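Local atomic coordinates of endoglucanase (Humicola insolens, PDB entry 1DYS), a protein that hydrolyses internal beta-1,4-glucosidic linkages of cellulose as an endoglucanase of glycoside hydrolase family 6, contributing to the recycling of plant biomass. Residues Ser236-Pro241 against Ser277-Trp282; Asp191-Thr196 against Ser244-Asn249. All coordinates share one frame; numbering follows the deposited sequence.

Contact 1: Ser236-Pro241 against Ser277-Trp282; sequences SGSPSP and SEWGQW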
loop_
_atom_site.group_PDB
_atom_site.type_symbol
_atom_site.label_atom_id
_atom_site.label_comp_id
_atom_site.label_asym_id
_atom_site.label_seq_id
_atom_site.Cartn_x
_atom_site.Cartn_y
_atom_site.Cartn_z
ATOM N N SER A 236 -28.435 -5.848 -18.550
ATOM C CA SER A 236 -29.694 -5.510 -19.208
ATOM C C SER A 236 -29.920 -4.003 -19.209
ATOM O O SER A 236 -29.685 -3.323 -18.206
ATOM C CB SER A 236 -30.876 -6.210 -18.506
ATOM O OG SER A 236 -31.298 -7.268 -19.347
ATOM N N GLY A 237 -30.249 -3.462 -20.383
ATOM C CA GLY A 237 -30.449 -2.024 -20.530
ATOM C C GLY A 237 -29.161 -1.308 -20.922
ATOM O O GLY A 237 -29.198 -0.112 -21.212
ATOM N N SER A 238 -28.027 -2.014 -20.940
ATOM C CA SER A 238 -26.796 -1.318 -21.321
ATOM C C SER A 238 -26.501 -1.598 -22.774
ATOM O O SER A 238 -26.548 -2.751 -23.194
ATOM C CB SER A 238 -25.588 -1.807 -20.515
ATOM O OG SER A 238 -24.396 -1.431 -21.202
ATOM N N PRO A 239 -26.105 -0.564 -23.509
ATOM C CA PRO A 239 -25.676 -0.698 -24.893
ATOM C C PRO A 239 -24.265 -1.256 -25.028
ATOM O O PRO A 239 -23.755 -1.669 -26.073
ATOM C CB PRO A 239 -25.649 0.744 -25.457
ATOM C CG PRO A 239 -25.355 1.524 -24.209
ATOM C CD PRO A 239 -25.992 0.802 -23.030
ATOM N N SER A 240 -23.560 -1.440 -23.903
ATOM C CA SER A 240 -22.214 -1.933 -23.823
ATOM C C SER A 240 -22.047 -3.136 -22.917
ATOM O O SER A 240 -21.301 -3.082 -21.940
ATOM C CB SER A 240 -21.394 -0.788 -23.160
ATOM O OG SER A 240 -21.380 0.330 -24.026
ATOM N N PRO A 241 -22.723 -4.229 -23.196
ATOM C CA PRO A 241 -22.729 -5.439 -22.406
ATOM C C PRO A 241 -21.533 -6.348 -22.510
ATOM O O PRO A 241 -21.452 -7.316 -21.751
ATOM C CB PRO A 241 -24.047 -6.175 -22.766
ATOM C CG PRO A 241 -24.041 -5.838 -24.245
ATOM C CD PRO A 241 -23.615 -4.395 -24.361
ATOM N N SER A 277 -23.164 -10.703 -8.789
ATOM C CA SER A 277 -24.593 -10.430 -8.836
ATOM C C SER A 277 -24.846 -8.975 -9.163
ATOM O O SER A 277 -25.939 -8.533 -9.535
ATOM C CB SER A 277 -25.230 -10.810 -7.482
ATOM O OG SER A 277 -24.473 -10.233 -6.430
ATOM N N GLU A 278 -23.792 -8.157 -9.039
ATOM C CA GLU A 278 -23.839 -6.733 -9.323
ATOM C C GLU A 278 -22.639 -6.410 -10.215
ATOM O O GLU A 278 -21.540 -6.905 -9.934
ATOM C CB GLU A 278 -23.785 -5.911 -8.045
ATOM C CG GLU A 278 -24.673 -6.339 -6.896
ATOM C CD GLU A 278 -25.799 -5.378 -6.582
ATOM O OE1 GLU A 278 -25.559 -4.154 -6.639
ATOM O OE2 GLU A 278 -26.925 -5.838 -6.272
ATOM N N TRP A 279 -22.819 -5.570 -11.233
ATOM C CA TRP A 279 -21.709 -5.302 -12.148
ATOM C C TRP A 279 -20.553 -4.564 -11.494
ATOM O O TRP A 279 -19.401 -4.728 -11.878
ATOM C CB TRP A 279 -22.206 -4.469 -13.323
ATOM C CG TRP A 279 -21.436 -4.620 -14.604
ATOM C CD1 TRP A 279 -20.220 -5.199 -14.831
ATOM C CD2 TRP A 279 -21.927 -4.181 -15.875
ATOM N NE1 TRP A 279 -19.925 -5.139 -16.168
ATOM C CE2 TRP A 279 -20.952 -4.523 -16.830
ATOM C CE3 TRP A 279 -23.098 -3.529 -16.292
ATOM C CZ2 TRP A 279 -21.119 -4.193 -18.177
ATOM C CZ3 TRP A 279 -23.268 -3.205 -17.619
ATOM C CH2 TRP A 279 -22.273 -3.549 -18.548
ATOM N N GLY A 280 -20.824 -3.815 -10.436
ATOM C CA GLY A 280 -19.781 -3.027 -9.776
ATOM C C GLY A 280 -18.899 -3.843 -8.852
ATOM O O GLY A 280 -17.933 -3.269 -8.330
ATOM N N GLN A 281 -19.155 -5.119 -8.634
ATOM C CA GLN A 281 -18.268 -5.964 -7.822
ATOM C C GLN A 281 -16.893 -6.036 -8.481
ATOM O O GLN A 281 -16.789 -6.187 -9.702
ATOM C CB GLN A 281 -18.832 -7.363 -7.602
ATOM C CG GLN A 281 -20.000 -7.433 -6.617
ATOM C CD GLN A 281 -20.581 -8.839 -6.674
ATOM O OE1 GLN A 281 -21.429 -9.119 -7.520
ATOM N NE2 GLN A 281 -20.108 -9.732 -5.815
ATOM N N TRP A 282 -15.823 -5.837 -7.701
ATOM C CA TRP A 282 -14.479 -5.774 -8.275
ATOM C C TRP A 282 -13.368 -6.522 -7.562
ATOM O O TRP A 282 -12.267 -6.613 -8.142
ATOM C CB TRP A 282 -14.032 -4.276 -8.272
ATOM C CG TRP A 282 -14.098 -3.729 -6.874
ATOM C CD1 TRP A 282 -15.200 -3.205 -6.241
ATOM C CD2 TRP A 282 -13.036 -3.689 -5.905
ATOM N NE1 TRP A 282 -14.889 -2.873 -4.945
ATOM C CE2 TRP A 282 -13.559 -3.148 -4.722
ATOM C CE3 TRP A 282 -11.681 -4.029 -5.950
ATOM C CZ2 TRP A 282 -12.791 -2.957 -3.569
ATOM C CZ3 TRP A 282 -10.927 -3.862 -4.805
ATOM C CH2 TRP A 282 -11.469 -3.325 -3.624
#

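Contact 2: Asp191-Thr196 against Ser244-Asn249; sequences DKLEPT and SRYATN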
loop_
_atom_site.group_PDB
_atom_site.type_symbol
_atom_site.label_atom_id
_atom_site.label_comp_id
_atom_site.label_asym_id
_atom_site.label_seq_id
_atom_site.Cartn_x
_atom_site.Cartn_y
_atom_site.Cartn_z
ATOM N N ASP A 191 -26.415 7.038 -20.897
ATOM C CA ASP A 191 -26.195 8.361 -20.332
ATOM C C ASP A 191 -24.757 8.621 -19.894
ATOM O O ASP A 191 -24.542 9.718 -19.374
ATOM C CB ASP A 191 -27.137 8.591 -19.152
ATOM C CG ASP A 191 -26.736 7.917 -17.857
ATOM O OD1 ASP A 191 -25.970 6.926 -17.843
ATOM O OD2 ASP A 191 -27.207 8.395 -16.792
ATOM N N LYS A 192 -23.827 7.679 -20.059
ATOM C CA LYS A 192 -22.452 7.878 -19.697
ATOM C C LYS A 192 -21.466 7.974 -20.847
ATOM O O LYS A 192 -20.381 8.507 -20.610
ATOM C CB LYS A 192 -21.900 6.712 -18.845
ATOM C CG LYS A 192 -22.556 6.598 -17.483
ATOM C CD LYS A 192 -22.097 7.751 -16.604
ATOM C CE LYS A 192 -23.300 8.465 -16.014
ATOM N NZ LYS A 192 -24.204 7.493 -15.339
ATOM N N LEU A 193 -21.808 7.537 -22.048
ATOM C CA LEU A 193 -20.877 7.597 -23.173
ATOM C C LEU A 193 -20.440 8.989 -23.579
ATOM O O LEU A 193 -19.269 9.229 -23.939
ATOM C CB LEU A 193 -21.496 6.893 -24.391
ATOM C CG LEU A 193 -21.959 5.452 -24.245
ATOM C CD1 LEU A 193 -22.982 5.138 -25.337
ATOM C CD2 LEU A 193 -20.797 4.479 -24.308
ATOM N N GLU A 194 -21.394 9.936 -23.586
ATOM C CA GLU A 194 -21.004 11.307 -23.973
ATOM C C GLU A 194 -20.233 12.032 -22.895
ATOM O O GLU A 194 -19.170 12.598 -23.140
ATOM C CB GLU A 194 -22.157 12.141 -24.518
ATOM C CG GLU A 194 -22.588 11.634 -25.894
ATOM C CD GLU A 194 -21.552 11.843 -26.984
ATOM O OE1 GLU A 194 -20.556 12.582 -26.783
ATOM O OE2 GLU A 194 -21.766 11.242 -28.064
ATOM N N PRO A 195 -20.640 11.942 -21.645
ATOM C CA PRO A 195 -19.908 12.530 -20.533
ATOM C C PRO A 195 -18.489 11.972 -20.539
ATOM O O PRO A 195 -17.566 12.734 -20.266
ATOM C CB PRO A 195 -20.657 12.153 -19.241
ATOM C CG PRO A 195 -22.050 11.971 -19.797
ATOM C CD PRO A 195 -21.913 11.378 -21.199
ATOM N N THR A 196 -18.297 10.707 -20.929
ATOM C CA THR A 196 -16.940 10.158 -21.040
ATOM C C THR A 196 -16.152 10.786 -22.167
ATOM O O THR A 196 -14.989 11.194 -22.046
ATOM C CB THR A 196 -17.003 8.626 -21.252
ATOM O OG1 THR A 196 -17.701 8.120 -20.105
ATOM C CG2 THR A 196 -15.617 8.022 -21.311
ATOM N N SER A 244 -16.115 -5.525 -26.267
ATOM C CA SER A 244 -16.076 -5.261 -27.703
ATOM C C SER A 244 -17.163 -4.238 -28.019
ATOM O O SER A 244 -16.854 -3.298 -28.756
ATOM C CB SER A 244 -16.303 -6.534 -28.512
ATOM O OG SER A 244 -16.298 -6.180 -29.902
ATOM N N ARG A 245 -18.382 -4.364 -27.478
ATOM C CA ARG A 245 -19.402 -3.365 -27.796
ATOM C C ARG A 245 -19.134 -2.054 -27.070
ATOM O O ARG A 245 -19.398 -0.963 -27.572
ATOM C CB ARG A 245 -20.825 -3.855 -27.583
ATOM C CG ARG A 245 -21.174 -4.840 -28.726
ATOM C CD ARG A 245 -22.477 -5.528 -28.347
ATOM N NE ARG A 245 -22.210 -6.723 -27.527
ATOM C CZ ARG A 245 -23.214 -7.496 -27.115
ATOM N NH1 ARG A 245 -24.462 -7.130 -27.433
ATOM N NH2 ARG A 245 -22.988 -8.586 -26.406
ATOM N N TYR A 246 -18.491 -2.128 -25.892
ATOM C CA TYR A 246 -18.153 -0.858 -25.212
ATOM C C TYR A 246 -17.186 -0.051 -26.075
ATOM O O TYR A 246 -17.424 1.147 -26.260
ATOM C CB TYR A 246 -17.552 -1.149 -23.835
ATOM C CG TYR A 246 -17.105 0.091 -23.077
ATOM C CD1 TYR A 246 -17.921 1.188 -22.905
ATOM C CD2 TYR A 246 -15.847 0.130 -22.492
ATOM C CE1 TYR A 246 -17.513 2.324 -22.216
ATOM C CE2 TYR A 246 -15.413 1.244 -21.799
ATOM C CZ TYR A 246 -16.259 2.330 -21.648
ATOM O OH TYR A 246 -15.832 3.461 -20.996
ATOM N N ALA A 247 -16.157 -0.716 -26.616
ATOM C CA ALA A 247 -15.153 -0.088 -27.469
ATOM C C ALA A 247 -15.779 0.575 -28.689
ATOM O O ALA A 247 -15.471 1.721 -29.026
ATOM C CB ALA A 247 -14.059 -1.068 -27.878
ATOM N N THR A 248 -16.687 -0.135 -29.374
ATOM C CA THR A 248 -17.378 0.473 -30.525
ATOM C C THR A 248 -18.225 1.675 -30.147
ATOM O O THR A 248 -18.239 2.683 -30.867
ATOM C CB THR A 248 -18.243 -0.600 -31.238
ATOM O OG1 THR A 248 -17.342 -1.561 -31.783
ATOM C CG2 THR A 248 -19.104 0.024 -32.338
ATOM N N ASN A 249 -18.890 1.685 -28.996
ATOM C CA ASN A 249 -19.773 2.743 -28.556
ATOM C C ASN A 249 -18.958 3.989 -28.218
ATOM O O ASN A 249 -19.332 5.085 -28.612
ATOM C CB ASN A 249 -20.606 2.293 -27.371
ATOM C CG ASN A 249 -21.685 1.292 -27.769
ATOM O OD1 ASN A 249 -22.092 1.214 -28.941
ATOM N ND2 ASN A 249 -22.132 0.531 -26.784
#

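Contact 1: Ser236-Pro241 against Ser277-Trp282
A single indole makes this whole contact: Trp279 reaches from one loop to the other and meets Ser238, Ser240 and Pro241, while the two backbones stay well apart, the nearest CA atoms being those of Pro241 and Trp279 at 10.3 Å. The ring comes edge on. CB of Ser238 lies close to the ring plane beside CZ3, at 4.0 Å, and the carbonyl O of Ser240 sits at the same rim, 3.6 Å from CH2. Pro241 adds a looser touch, its CA approaching CH2 obliquely. The side chain can bridge the gap because CG stands anti to the backbone N of Trp279 (chi1 -153°), which sends the six-membered ring out towards Ser236-Pro241. At the pyrrole side NE1 is bound to Asn224 OD1, while Tyr234 and Trp189 meet the indole, the latter steeply inclined to it.

Each loop is braced from within. Ser238 OG accepts the backbone N of Ser240 at 2.8 Å in an ST turn. Across the gap, Trp279 occupies the second position of a type I turn from Glu278 to Gln281, and the side chain of Gln281 folds back over that turn. Its OE1 takes two backbone donors: Ser277 N at 2.7 Å, in the carbonyl plane, and Glu278 N at 3.0 Å, tilted 20° from that plane.

No hydrogen bond crosses between the segments, so the polar chemistry shapes the loops and the indole supplies the join. A carbonyl oxygen against an aromatic C-H edge is electrostatically favourable, probably adding a little direction to a largely van der Waals contact. Asn183 and Asn222, both assigned to substrate binding, have side chains within about 4 and 5 Å of that of Trp279, so the indole probably lies beside the substrate-binding region.

Contact 2: Asp191-Thr196 against Ser244-Asn249
Leu193 meets Asn249 and Tyr246 through one methyl group. CD2 lies 3.8 Å from CB of Asn249 and, more loosely, 4.5 Å from CE1 of Tyr246, approaching that ring obliquely. Leu193 carries its CG beside the backbone N and anti to the carbonyl carbon (chi1 -56°), the usual helical choice, which turns CD2 toward helix 243-255.

Asn249 divides its side chain between two tasks: the CB receives the leucine methyl, whereas ND2 is directed to Ser240 OG in the preceding loop. Its CG has the same placement as that of Leu193 (chi1 -72°), which leads the amide to that loop, and the leucine and asparagine side chains cross obliquely. Tyr246 adopts the other common helical conformation, with CG anti to its backbone N (chi1 177°), and thereby extends its ring towards helix 190-207; its hydroxyl is hydrogen-bonded to Val181 O.

Within Asp191-Thr196, Lys192 O accepts both the N and the OG1 of Thr196, at 3.0 and 2.8 Å, from opposite faces of the carbonyl plane. This double grip spans the turn kinked at Pro195, and the OG1 bond probably holds the rotation of the threonine side chain.

Such apolar packing between helices 190-207 and 243-255 is characteristic of the helical layer around the parallel-stranded barrel of family 6 glycoside hydrolases.

In the fold
Along the chain the segments alternate: 191-196 of contact 2, 236-241 of contact 1, 244-249 of contact 2, then 277-282 of contact 1. The two centres are 13 Å apart, on the same side of the chain's centre. Helix 243-255 follows directly upon the loop holding 236-241, so one short piece of chain serves both contacts, and Asn249 joins them, adding a weak hydrogen bond to Pro239 O. Contact 2 belongs to the helices flanking consecutive parallel strands, contact 1 to loops, one of which holds Trp282, assigned to substrate binding. Helix packing is thereby probably linked to the loops of the substrate-binding region within a single catalytic domain.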